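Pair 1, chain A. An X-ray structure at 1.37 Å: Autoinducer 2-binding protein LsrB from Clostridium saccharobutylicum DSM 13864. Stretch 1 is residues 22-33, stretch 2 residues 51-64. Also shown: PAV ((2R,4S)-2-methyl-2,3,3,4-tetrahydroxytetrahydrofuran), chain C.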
# COMPACT_ATOMS: atom_id res chain seq x y z
N VAL A 22 -7.90 18.68 18.85
CA VAL A 22 -7.86 18.39 17.41
C VAL A 22 -8.36 16.98 17.15
O VAL A 22 -8.02 16.05 17.89
CB VAL A 22 -6.43 18.55 16.85
CG1 VAL A 22 -6.35 18.14 15.41
CG2 VAL A 22 -5.97 19.98 17.03
N THR A 23 -9.18 16.84 16.11
CA THR A 23 -9.59 15.53 15.61
C THR A 23 -9.08 15.37 14.19
O THR A 23 -9.29 16.25 13.34
CB THR A 23 -11.12 15.37 15.65
OG1 THR A 23 -11.59 15.40 17.00
CG2 THR A 23 -11.52 14.05 15.00
N VAL A 24 -8.42 14.24 13.95
CA VAL A 24 -8.03 13.81 12.61
C VAL A 24 -8.92 12.65 12.20
O VAL A 24 -9.02 11.66 12.94
CB VAL A 24 -6.55 13.36 12.58
CG1 VAL A 24 -6.19 12.90 11.17
CG2 VAL A 24 -5.63 14.48 13.06
N THR A 25 -9.56 12.75 11.03
CA THR A 25 -10.34 11.65 10.48
C THR A 25 -9.40 10.81 9.61
O THR A 25 -8.79 11.32 8.66
CB THR A 25 -11.53 12.16 9.65
OG1 THR A 25 -12.33 13.04 10.46
CG2 THR A 25 -12.37 11.01 9.14
N PHE A 26 -9.22 9.56 10.00
CA PHE A 26 -8.28 8.65 9.36
C PHE A 26 -9.09 7.73 8.46
O PHE A 26 -9.90 6.93 8.96
CB PHE A 26 -7.51 7.89 10.44
CG PHE A 26 -6.43 6.96 9.93
CD1 PHE A 26 -5.47 7.40 9.03
CD2 PHE A 26 -6.30 5.67 10.43
CE1 PHE A 26 -4.41 6.57 8.65
CE2 PHE A 26 -5.25 4.84 10.03
CZ PHE A 26 -4.33 5.28 9.12
N ILE A 27 -8.87 7.82 7.16
CA ILE A 27 -9.71 7.15 6.17
C ILE A 27 -8.88 6.10 5.43
O ILE A 27 -7.89 6.44 4.77
CB ILE A 27 -10.34 8.14 5.17
CG1 ILE A 27 -11.11 9.24 5.92
CG2 ILE A 27 -11.23 7.36 4.18
CD1 ILE A 27 -11.67 10.33 5.02
N PRO A 28 -9.26 4.82 5.51
CA PRO A 28 -8.56 3.76 4.80
C PRO A 28 -9.17 3.56 3.42
O PRO A 28 -10.23 4.12 3.10
CB PRO A 28 -8.90 2.54 5.67
CG PRO A 28 -10.34 2.80 6.09
CD PRO A 28 -10.37 4.28 6.36
N LYS A 29 -8.50 2.75 2.59
CA LYS A 29 -9.13 2.38 1.32
C LYS A 29 -10.41 1.59 1.56
O LYS A 29 -11.36 1.70 0.77
CB LYS A 29 -8.17 1.56 0.46
CG LYS A 29 -7.05 2.34 -0.14
CD LYS A 29 -6.20 1.43 -1.07
CE LYS A 29 -5.00 2.12 -1.66
NZ LYS A 29 -4.18 1.11 -2.40
N LEU A 30 -10.44 0.76 2.60
CA LEU A 30 -11.63 0.09 3.09
C LEU A 30 -11.34 -0.37 4.51
O LEU A 30 -10.17 -0.56 4.89
CB LEU A 30 -12.00 -1.12 2.21
CG LEU A 30 -11.13 -2.39 2.25
CD1 LEU A 30 -11.79 -3.50 1.43
CD2 LEU A 30 -9.72 -2.12 1.73
N THR A 31 -12.40 -0.52 5.30
CA THR A 31 -12.25 -1.11 6.62
C THR A 31 -12.29 -2.64 6.53
O THR A 31 -12.66 -3.20 5.50
CB THR A 31 -13.37 -0.65 7.54
OG1 THR A 31 -14.62 -0.99 6.95
CG2 THR A 31 -13.31 0.87 7.75
N GLY A 32 -11.88 -3.32 7.59
CA GLY A 32 -12.02 -4.77 7.62
C GLY A 32 -11.04 -5.55 6.76
O GLY A 32 -11.29 -6.71 6.46
N ASN A 33 -10.02 -4.90 6.25
CA ASN A 33 -8.83 -5.53 5.69
C ASN A 33 -7.71 -5.34 6.70
O ASN A 33 -7.57 -4.26 7.29
CB ASN A 33 -8.51 -4.80 4.39
CG ASN A 33 -7.24 -5.30 3.72
OD1 ASN A 33 -6.12 -4.90 4.06
ND2 ASN A 33 -7.41 -6.12 2.69
N GLY A 51 -2.02 13.02 22.50
CA GLY A 51 -3.05 13.90 23.01
C GLY A 51 -4.03 14.46 22.00
O GLY A 51 -4.53 15.58 22.20
N PHE A 52 -4.33 13.74 20.93
CA PHE A 52 -5.38 14.16 20.02
C PHE A 52 -6.18 12.93 19.60
O PHE A 52 -5.76 11.80 19.83
CB PHE A 52 -4.83 14.95 18.82
CG PHE A 52 -3.96 14.14 17.89
CD1 PHE A 52 -2.58 14.10 18.06
CD2 PHE A 52 -4.53 13.45 16.82
CE1 PHE A 52 -1.77 13.36 17.18
CE2 PHE A 52 -3.73 12.72 15.92
CZ PHE A 52 -2.34 12.67 16.10
N LYS A 53 -7.33 13.17 19.01
CA LYS A 53 -8.25 12.11 18.62
C LYS A 53 -8.06 11.74 17.15
O LYS A 53 -7.97 12.61 16.28
CB LYS A 53 -9.69 12.58 18.80
CG LYS A 53 -10.70 11.51 18.50
CD LYS A 53 -10.50 10.34 19.44
CE LYS A 53 -11.37 9.13 19.08
NZ LYS A 53 -11.25 8.10 20.15
N VAL A 54 -8.06 10.44 16.88
CA VAL A 54 -8.13 9.92 15.52
C VAL A 54 -9.46 9.20 15.38
O VAL A 54 -9.72 8.22 16.09
CB VAL A 54 -6.97 8.97 15.23
CG1 VAL A 54 -7.19 8.28 13.87
CG2 VAL A 54 -5.66 9.76 15.24
N ASP A 55 -10.31 9.71 14.49
CA ASP A 55 -11.60 9.10 14.18
C ASP A 55 -11.44 8.25 12.93
O ASP A 55 -11.35 8.78 11.82
CB ASP A 55 -12.65 10.19 14.01
CG ASP A 55 -14.03 9.64 13.66
OD1 ASP A 55 -14.25 8.42 13.76
OD2 ASP A 55 -14.90 10.45 13.31
N TYR A 56 -11.41 6.93 13.11
CA TYR A 56 -11.26 6.01 11.99
C TYR A 56 -12.61 5.85 11.28
O TYR A 56 -13.59 5.41 11.90
CB TYR A 56 -10.79 4.67 12.54
CG TYR A 56 -10.55 3.56 11.55
CD1 TYR A 56 -9.70 3.74 10.46
CD2 TYR A 56 -11.09 2.29 11.75
CE1 TYR A 56 -9.42 2.68 9.59
CE2 TYR A 56 -10.83 1.25 10.92
CZ TYR A 56 -9.99 1.43 9.83
OH TYR A 56 -9.73 0.39 8.96
N GLU A 57 -12.67 6.21 10.00
CA GLU A 57 -13.93 6.20 9.27
C GLU A 57 -13.67 5.68 7.86
O GLU A 57 -12.83 6.23 7.15
CB GLU A 57 -14.53 7.60 9.19
CG GLU A 57 -14.93 8.16 10.56
CD GLU A 57 -16.05 7.38 11.25
OE1 GLU A 57 -16.80 6.67 10.57
OE2 GLU A 57 -16.15 7.46 12.49
N GLY A 58 -14.46 4.70 7.43
CA GLY A 58 -14.34 4.18 6.09
C GLY A 58 -15.56 3.41 5.71
O GLY A 58 -16.67 3.66 6.19
N ASP A 59 -15.38 2.48 4.79
CA ASP A 59 -16.46 1.67 4.26
C ASP A 59 -15.93 0.26 4.01
O ASP A 59 -14.74 0.09 3.75
CB ASP A 59 -16.96 2.26 2.92
CG ASP A 59 -18.24 1.63 2.43
OD1 ASP A 59 -19.31 2.04 2.88
OD2 ASP A 59 -18.19 0.72 1.56
N ALA A 60 -16.81 -0.74 4.03
CA ALA A 60 -16.39 -2.11 3.78
C ALA A 60 -15.94 -2.36 2.34
O ALA A 60 -15.26 -3.37 2.08
CB ALA A 60 -17.52 -3.06 4.12
N ASN A 61 -16.32 -1.49 1.40
CA ASN A 61 -15.96 -1.63 -0.00
C ASN A 61 -14.95 -0.57 -0.36
O ASN A 61 -15.07 0.58 0.08
CB ASN A 61 -17.19 -1.35 -0.87
CG ASN A 61 -18.27 -2.28 -0.59
OD1 ASN A 61 -18.23 -3.43 -1.03
ND2 ASN A 61 -19.25 -1.84 0.16
N ALA A 62 -13.99 -0.95 -1.20
CA ALA A 62 -13.02 0.00 -1.72
C ALA A 62 -13.70 0.72 -2.88
O ALA A 62 -13.80 0.18 -3.98
CB ALA A 62 -11.76 -0.74 -2.17
N SER A 63 -14.14 1.96 -2.64
CA SER A 63 -14.98 2.67 -3.61
C SER A 63 -14.71 4.16 -3.51
O SER A 63 -14.87 4.73 -2.42
CB SER A 63 -16.43 2.38 -3.24
OG SER A 63 -17.29 3.34 -3.82
N ALA A 64 -14.36 4.82 -4.62
CA ALA A 64 -14.14 6.27 -4.57
C ALA A 64 -15.40 7.01 -4.12
O ALA A 64 -15.33 7.93 -3.30
CB ALA A 64 -13.70 6.79 -5.94
O2 PAV C . -0.23 -3.23 -1.01
C2 PAV C . -1.05 -2.58 -0.02
C1 PAV C . -0.72 -3.03 1.42
O5 PAV C . -2.44 -3.20 -0.25
C5 PAV C . -3.35 -2.30 0.22
C4 PAV C . -2.60 -0.99 0.54
O4 PAV C . -3.32 0.13 0.04
C3 PAV C . -1.25 -1.24 -0.14
O3 PAV C . -0.24 -0.53 0.52
O13 PAV C . -1.32 -0.88 -1.51
O HOH W 1 -14.69 12.42 11.53
O HOH W 2 -13.01 3.41 3.36
O HOH W 3 -13.73 2.92 0.38
O HOH W 4 -14.10 -4.91 4.04
O HOH W 5 -16.76 0.59 7.84

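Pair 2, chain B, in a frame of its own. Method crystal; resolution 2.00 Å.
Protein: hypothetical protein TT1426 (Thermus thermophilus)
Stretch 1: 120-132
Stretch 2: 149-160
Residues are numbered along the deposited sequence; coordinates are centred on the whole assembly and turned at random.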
# COMPACT_ATOMS: atom_id res chain seq x y z
N GLY B 120 12.51 11.36 -5.38
CA GLY B 120 12.93 12.48 -4.55
C GLY B 120 11.83 13.16 -3.75
O GLY B 120 11.99 14.31 -3.33
N ARG B 121 10.71 12.48 -3.53
CA ARG B 121 9.64 13.09 -2.75
C ARG B 121 9.33 12.23 -1.54
O ARG B 121 9.73 11.07 -1.48
CB ARG B 121 8.38 13.23 -3.62
CG ARG B 121 8.60 14.07 -4.87
CD ARG B 121 7.33 14.22 -5.67
NE ARG B 121 6.35 15.04 -4.97
CZ ARG B 121 5.10 15.22 -5.39
NH1 ARG B 121 4.69 14.65 -6.51
NH2 ARG B 121 4.27 15.98 -4.69
N ASP B 122 8.65 12.82 -0.56
CA ASP B 122 8.29 12.07 0.64
C ASP B 122 7.07 11.24 0.25
O ASP B 122 6.10 11.77 -0.28
CB ASP B 122 7.94 13.01 1.80
CG ASP B 122 9.13 13.82 2.28
OD1 ASP B 122 10.28 13.34 2.16
OD2 ASP B 122 8.92 14.93 2.80
N VAL B 123 7.13 9.94 0.52
CA VAL B 123 6.04 9.04 0.18
C VAL B 123 5.46 8.33 1.41
O VAL B 123 6.20 7.77 2.22
CB VAL B 123 6.52 7.96 -0.82
CG1 VAL B 123 5.37 7.03 -1.17
CG2 VAL B 123 7.07 8.63 -2.07
N VAL B 124 4.14 8.37 1.52
CA VAL B 124 3.42 7.72 2.62
C VAL B 124 2.57 6.58 2.05
O VAL B 124 1.75 6.80 1.16
CB VAL B 124 2.49 8.72 3.34
CG1 VAL B 124 1.77 8.03 4.48
CG2 VAL B 124 3.29 9.90 3.86
N LEU B 125 2.78 5.37 2.55
CA LEU B 125 2.01 4.21 2.11
C LEU B 125 0.90 3.95 3.12
O LEU B 125 1.17 3.80 4.31
CB LEU B 125 2.91 2.98 2.00
CG LEU B 125 3.84 2.95 0.79
CD1 LEU B 125 4.82 1.79 0.89
CD2 LEU B 125 2.99 2.83 -0.48
N VAL B 126 -0.34 3.88 2.64
CA VAL B 126 -1.49 3.70 3.51
C VAL B 126 -2.48 2.60 3.10
O VAL B 126 -2.69 2.35 1.92
CB VAL B 126 -2.32 5.01 3.59
CG1 VAL B 126 -3.44 4.87 4.61
CG2 VAL B 126 -1.41 6.19 3.94
N ASP B 127 -3.08 1.96 4.11
CA ASP B 127 -4.12 0.95 3.89
C ASP B 127 -5.02 1.09 5.11
O ASP B 127 -4.60 1.68 6.11
CB ASP B 127 -3.54 -0.47 3.83
CG ASP B 127 -4.48 -1.46 3.13
OD1 ASP B 127 -5.61 -1.05 2.78
OD2 ASP B 127 -4.11 -2.63 2.94
N ASP B 128 -6.25 0.58 5.05
CA ASP B 128 -7.14 0.71 6.20
C ASP B 128 -6.77 -0.22 7.35
O ASP B 128 -7.30 -0.08 8.45
CB ASP B 128 -8.62 0.49 5.81
CG ASP B 128 -8.85 -0.80 5.04
OD1 ASP B 128 -8.03 -1.74 5.14
OD2 ASP B 128 -9.88 -0.88 4.33
N GLY B 129 -5.85 -1.14 7.09
CA GLY B 129 -5.41 -2.06 8.13
C GLY B 129 -4.37 -3.04 7.58
O GLY B 129 -4.23 -3.18 6.37
N VAL B 130 -3.64 -3.71 8.47
CA VAL B 130 -2.63 -4.67 8.04
C VAL B 130 -2.62 -5.93 8.91
O VAL B 130 -2.10 -5.92 10.03
CB VAL B 130 -1.22 -4.06 8.06
CG1 VAL B 130 -0.23 -5.03 7.44
CG2 VAL B 130 -1.22 -2.75 7.30
N ALA B 131 -3.19 -7.01 8.39
CA ALA B 131 -3.25 -8.27 9.12
C ALA B 131 -1.92 -9.03 9.06
O ALA B 131 -1.42 -9.50 10.08
CB ALA B 131 -4.38 -9.13 8.58
N THR B 132 -1.36 -9.16 7.86
CA THR B 132 -0.11 -9.89 7.69
C THR B 132 0.99 -9.02 7.09
O THR B 132 2.18 -9.27 7.32
CB THR B 132 -0.28 -11.11 6.78
OG1 THR B 132 -0.49 -10.67 5.43
CG2 THR B 132 -1.48 -11.94 7.22
N ARG B 149 12.49 10.15 -1.61
CA ARG B 149 13.35 10.79 -0.62
C ARG B 149 13.17 10.12 0.74
O ARG B 149 14.13 9.93 1.49
CB ARG B 149 13.00 12.28 -0.49
CG ARG B 149 13.93 13.04 0.45
CD ARG B 149 13.67 14.54 0.44
NE ARG B 149 12.43 14.91 1.13
CZ ARG B 149 12.06 16.17 1.34
NH1 ARG B 149 12.82 17.17 0.92
NH2 ARG B 149 10.93 16.43 1.99
N ARG B 150 11.93 9.76 1.04
CA ARG B 150 11.61 9.13 2.31
C ARG B 150 10.33 8.31 2.17
O ARG B 150 9.43 8.66 1.40
CB ARG B 150 11.42 10.22 3.37
CG ARG B 150 11.04 9.73 4.74
CD ARG B 150 10.79 10.92 5.66
NE ARG B 150 10.41 10.51 7.01
CZ ARG B 150 10.12 11.36 7.98
NH1 ARG B 150 10.16 12.67 7.76
NH2 ARG B 150 9.78 10.91 9.18
N VAL B 151 10.26 7.20 2.90
CA VAL B 151 9.08 6.34 2.86
C VAL B 151 8.57 6.07 4.27
O VAL B 151 9.35 5.71 5.16
CB VAL B 151 9.40 4.99 2.16
CG1 VAL B 151 8.14 4.16 2.04
CG2 VAL B 151 10.00 5.25 0.79
N VAL B 152 7.27 6.25 4.46
CA VAL B 152 6.65 6.01 5.75
C VAL B 152 5.41 5.15 5.57
O VAL B 152 4.56 5.46 4.74
CB VAL B 152 6.21 7.33 6.44
CG1 VAL B 152 5.47 7.01 7.73
CG2 VAL B 152 7.41 8.21 6.71
N VAL B 153 5.32 4.08 6.34
CA VAL B 153 4.16 3.20 6.29
C VAL B 153 3.20 3.69 7.37
O VAL B 153 3.57 3.76 8.54
CB VAL B 153 4.53 1.74 6.58
CG1 VAL B 153 3.27 0.91 6.77
CG2 VAL B 153 5.37 1.19 5.43
N ALA B 154 1.97 4.03 6.99
CA ALA B 154 1.00 4.53 7.95
C ALA B 154 -0.31 3.74 7.87
O ALA B 154 -0.94 3.66 6.81
CB ALA B 154 0.74 6.01 7.71
N VAL B 155 -0.72 3.17 9.00
CA VAL B 155 -1.94 2.37 9.06
C VAL B 155 -2.72 2.56 10.36
O VAL B 155 -2.13 2.68 11.44
CB VAL B 155 -1.61 0.87 8.92
CG1 VAL B 155 -0.94 0.61 7.58
CG2 VAL B 155 -0.70 0.44 10.06
N PRO B 156 -4.06 2.58 10.28
CA PRO B 156 -4.91 2.74 11.46
C PRO B 156 -4.75 1.61 12.47
O PRO B 156 -4.67 1.85 13.67
CB PRO B 156 -6.32 2.77 10.86
CG PRO B 156 -6.09 3.38 9.51
CD PRO B 156 -4.85 2.64 9.04
N VAL B 157 -4.71 0.37 11.99
CA VAL B 157 -4.56 -0.78 12.87
C VAL B 157 -3.70 -1.87 12.24
O VAL B 157 -3.73 -2.08 11.03
CB VAL B 157 -5.93 -1.38 13.24
CG1 VAL B 157 -6.59 -1.98 12.02
CG2 VAL B 157 -5.76 -2.43 14.33
N ALA B 158 -2.91 -2.56 13.07
CA ALA B 158 -2.04 -3.62 12.57
C ALA B 158 -1.78 -4.71 13.61
O ALA B 158 -1.87 -4.47 14.81
CB ALA B 158 -0.72 -3.02 12.11
N SER B 159 -1.44 -5.91 13.13
CA SER B 159 -1.15 -7.01 14.03
C SER B 159 0.31 -6.87 14.46
O SER B 159 1.11 -6.28 13.75
CB SER B 159 -1.33 -8.35 13.32
OG SER B 159 -0.30 -8.54 12.36
N PRO B 160 0.66 -7.41 15.63
CA PRO B 160 2.05 -7.32 16.09
C PRO B 160 3.02 -7.87 15.04
O PRO B 160 4.06 -7.29 14.76
CB PRO B 160 2.05 -8.16 17.36
CG PRO B 160 0.67 -7.92 17.90
CD PRO B 160 -0.19 -8.03 16.66
O HOH W 6 10.78 14.31 5.50

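The sharpest difference lies at the start of the paired strands, where Thr23(A) of pair 1 coincides with Asp122(B) of pair 2. Asp122(B) forms a two-pronged salt bridge with Arg149(B), NE to OD1 at 2.9 Å and NH2 to OD2 at 2.6 Å, so charge fastens this end of the contact. Thr23(A) makes only van der Waals contacts with its side chain across the strands, its OG1 lying 3.8 Å from CB of Lys53(A), whose own end leads away.

The shared frame is a pair of parallel strands followed by segments that stay in contact; 14 central residues superpose with an RMSD of 1.0 Å. The strands cross at -31° in pair 1 and -25° in pair 2, and the contacts bury 904 and 912 Å². The backbone ladder is the same at matched positions: Val24(A) O accepts from Asp55(A) N at 2.8 Å, as Val123(B) O does from Val152(B) N at 2.9 Å; Phe26(A) N donates to Asp55(A) O at 2.9 Å, as Leu125(B) N does to Val152(B) O at 2.8 Å.

Side chains fill this frame differently. On the face carrying Phe26(A) and Tyr56(A), two aromatic rings meet, CD2 of Phe26(A) to CD1 of Tyr56(A) at 3.9 Å, and CB of Phe26(A) rests 3.5 Å from CG1 of Val54(A). The matched residues in pair 2 are Leu125(B), Val153(B) and Val151(B); there, the leucine reaches back along the neighbouring strand, its CD1 lying 4.2 Å from CG1 of Val151(B). On the other face, Thr25(A) and Asp55(A) share a water, which lies 2.7 Å from Thr25(A) OG1 and donates to Asp55(A) OD2 at 2.7 Å. Val124(B) and Val152(B) replace them with nearly coincident side-chain centres but no polar groups. The diagonal contact is kept in both pairs: Thr25(A) CG2 lies 4.0 Å from Glu57(A) CB, and Val124(B) CG1 lies 3.9 Å from Ala154(B) CB.

Farther along the chains, Gly58(A) leaves room that a CB would take up, at a clashing 2.8 Å from CG of Pro28(A). Its counterpart Val155(B) carries a side chain, and its CG1 meets CG2 of Val130(B) at 3.4 Å; Pro28(A) is here matched by Asp127(B). Farther on, the backbones are tied by Thr31(A) N to Asp59(A) O at 2.9 Å in pair 1 and by Val130(B) N to Val157(B) O at 3.0 Å in pair 2. Lys29(A), matched by Asp128(B), leaves its backbone sideways, and its NZ donates to O4 of the bound PAV at 2.8 Å.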